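Local coordinates for Lmo2184 protein (Listeria monocytogenes serovar 1/2a, PDB 5JOQ), which probably binds haem as the substrate-binding lipoprotein of an iron-uptake ABC transporter, at residues Thr168-Met173 and Glu198-Asp203. Sequence-based numbering, arbitrary orientation.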
loop_
_atom_site.group_PDB
_atom_site.type_symbol
_atom_site.label_atom_id
_atom_site.label_comp_id
_atom_site.label_asym_id
_atom_site.label_seq_id
_atom_site.Cartn_x
_atom_site.Cartn_y
_atom_site.Cartn_z
ATOM N N THR A 168 4.254 28.372 -12.200
ATOM C CA THR A 168 5.453 27.735 -11.696
ATOM C C THR A 168 4.932 26.480 -10.954
ATOM O O THR A 168 3.886 26.526 -10.334
ATOM C CB THR A 168 6.245 28.642 -10.754
ATOM O OG1 THR A 168 5.387 29.086 -9.714
ATOM C CG2 THR A 168 6.804 29.846 -11.508
ATOM N N VAL A 169 5.661 25.382 -11.031
ATOM C CA VAL A 169 5.239 24.140 -10.424
ATOM C C VAL A 169 6.286 23.423 -9.579
ATOM O O VAL A 169 7.429 23.358 -9.948
ATOM C CB VAL A 169 4.790 23.137 -11.519
ATOM C CG1 VAL A 169 4.221 21.865 -10.916
ATOM C CG2 VAL A 169 3.837 23.786 -12.507
ATOM N N LEU A 170 5.852 22.874 -8.455
ATOM C CA LEU A 170 6.718 22.080 -7.609
ATOM C C LEU A 170 6.165 20.655 -7.694
ATOM O O LEU A 170 4.994 20.433 -7.459
ATOM C CB LEU A 170 6.725 22.575 -6.176
ATOM C CG LEU A 170 7.259 21.594 -5.140
ATOM C CD1 LEU A 170 8.660 21.151 -5.497
ATOM C CD2 LEU A 170 7.221 22.181 -3.746
ATOM N N ILE A 171 7.024 19.710 -8.037
ATOM C CA ILE A 171 6.630 18.318 -8.177
ATOM C C ILE A 171 7.252 17.472 -7.048
ATOM O O ILE A 171 8.455 17.449 -6.891
ATOM C CB ILE A 171 7.063 17.716 -9.526
ATOM C CG1 ILE A 171 6.674 18.595 -10.703
ATOM C CG2 ILE A 171 6.473 16.335 -9.727
ATOM C CD1 ILE A 171 7.417 18.253 -11.961
ATOM N N LEU A 172 6.422 16.770 -6.292
ATOM C CA LEU A 172 6.910 15.968 -5.166
ATOM C C LEU A 172 6.574 14.508 -5.438
ATOM O O LEU A 172 5.485 14.206 -5.934
ATOM C CB LEU A 172 6.247 16.409 -3.837
ATOM C CG LEU A 172 6.464 17.871 -3.421
ATOM C CD1 LEU A 172 5.658 18.177 -2.143
ATOM C CD2 LEU A 172 7.952 18.149 -3.219
ATOM N N MET A 173 7.502 13.600 -5.123
ATOM C CA MET A 173 7.270 12.169 -5.235
ATOM C C MET A 173 7.570 11.546 -3.876
ATOM O O MET A 173 8.660 11.746 -3.348
ATOM C CB MET A 173 8.198 11.538 -6.312
ATOM C CG MET A 173 8.027 10.077 -6.442
ATOM S SD MET A 173 9.174 9.308 -7.609
ATOM C CE MET A 173 10.785 9.400 -6.806
ATOM N N GLU A 198 6.419 25.690 -15.534
ATOM C CA GLU A 198 7.801 26.068 -15.232
ATOM C C GLU A 198 8.211 25.478 -13.879
ATOM O O GLU A 198 7.764 25.944 -12.831
ATOM C CB GLU A 198 7.940 27.594 -15.221
ATOM C CG GLU A 198 9.309 28.079 -14.793
ATOM C CD GLU A 198 9.379 29.615 -14.656
ATOM O OE1 GLU A 198 8.530 30.329 -15.255
ATOM O OE2 GLU A 198 10.276 30.100 -13.936
ATOM N N ASN A 199 9.086 24.468 -13.900
ATOM C CA ASN A 199 9.515 23.800 -12.670
ATOM C C ASN A 199 10.216 24.831 -11.795
ATOM O O ASN A 199 11.025 25.627 -12.291
ATOM C CB ASN A 199 10.472 22.650 -13.034
ATOM C CG ASN A 199 10.566 21.588 -11.942
ATOM O OD1 ASN A 199 10.746 21.913 -10.770
ATOM N ND2 ASN A 199 10.418 20.326 -12.325
ATOM N N VAL A 200 9.908 24.847 -10.493
ATOM C CA VAL A 200 10.641 25.766 -9.629
ATOM C C VAL A 200 12.103 25.369 -9.508
ATOM O O VAL A 200 12.915 26.192 -9.083
ATOM C CB VAL A 200 10.042 25.878 -8.204
ATOM C CG1 VAL A 200 8.734 26.636 -8.246
ATOM C CG2 VAL A 200 9.889 24.478 -7.533
ATOM N N ILE A 201 12.451 24.126 -9.822
ATOM C CA ILE A 201 13.838 23.647 -9.767
ATOM C C ILE A 201 14.426 23.762 -11.149
ATOM O O ILE A 201 13.840 23.265 -12.114
ATOM C CB ILE A 201 13.935 22.182 -9.280
ATOM C CG1 ILE A 201 13.336 22.046 -7.904
ATOM C CG2 ILE A 201 15.386 21.762 -9.208
ATOM C CD1 ILE A 201 14.016 22.955 -6.880
ATOM N N LYS A 202 15.578 24.420 -11.261
ATOM C CA LYS A 202 16.196 24.624 -12.555
ATOM C C LYS A 202 17.666 24.270 -12.495
ATOM O O LYS A 202 18.299 24.328 -11.442
ATOM C CB LYS A 202 16.046 26.079 -13.028
ATOM C CG LYS A 202 14.609 26.483 -13.217
ATOM C CD LYS A 202 14.493 27.941 -13.620
ATOM C CE LYS A 202 13.020 28.385 -13.619
ATOM N NZ LYS A 202 12.350 28.227 -12.270
ATOM N N ASP A 203 18.225 24.016 -13.658
ATOM C CA ASP A 203 19.640 23.807 -13.777
ATOM C C ASP A 203 20.181 22.761 -12.808
ATOM O O ASP A 203 21.169 22.961 -12.139
ATOM C CB ASP A 203 20.366 25.160 -13.710
ATOM C CG ASP A 203 19.709 26.238 -14.611
ATOM O OD1 ASP A 203 19.225 25.931 -15.712
ATOM O OD2 ASP A 203 19.670 27.411 -14.217
HETATM O O HOH W 1 9.701 20.156 -8.866
#
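The carboxamide of N199 turns one face to strand 168-173: V169 O lies over that face near OD1, and I171 CD1 comes in from the same side, slanting past the ND2 end (3.7 Å to ND2). At the edges of the amide, ND2 points to V182 O, while OD1 takes a water and I201 N. The carboxylate of E198 is covered differently, with T168 CG2 directly above CD, 4.1 Å away, and these two side chains running alongside each other. Both groups belong to a short parallel strand pair in the C-terminal lobe of a substrate-binding protein. The chain leaves 168-173, returns antiparallel as strand 180-182 and passes through helix 187-194 before 198-199 joins 168-173 in parallel. Two backbone bonds tie the strands: V169 N gives to E198 O (2.8 Å), and V169 O takes V200 N (2.9 Å). The pairing then ends, because the chain turns away after V200; farther along 168-173 the same edge is taken up by V182. N199 sits at this handover. With CG anti to its backbone N (chi1 -158°), its amide reaches forward along 168-173, toward I171, and the water links OD1 to I171 N. V200 goes to the opposite side of the sheet, setting CG2 3.9 Å from L170 CB, and L216 and P221 pack against this pair. Helix 187-194 covers V169 and I171 on the N199 side. Farther out, K202 folds back over its own turn: NZ donates to N199 O, in the plane of that carbonyl, and reaches E198 OE2 at 3.3 Å, a salt bridge whose hydrogen bond is weak. The turn itself is an Asx turn. N199 OD1 accepts I201 N at 3.0 Å (164° at the hydrogen), and the water approaches the same oxygen from the other side of the amide plane, 2.8 Å away.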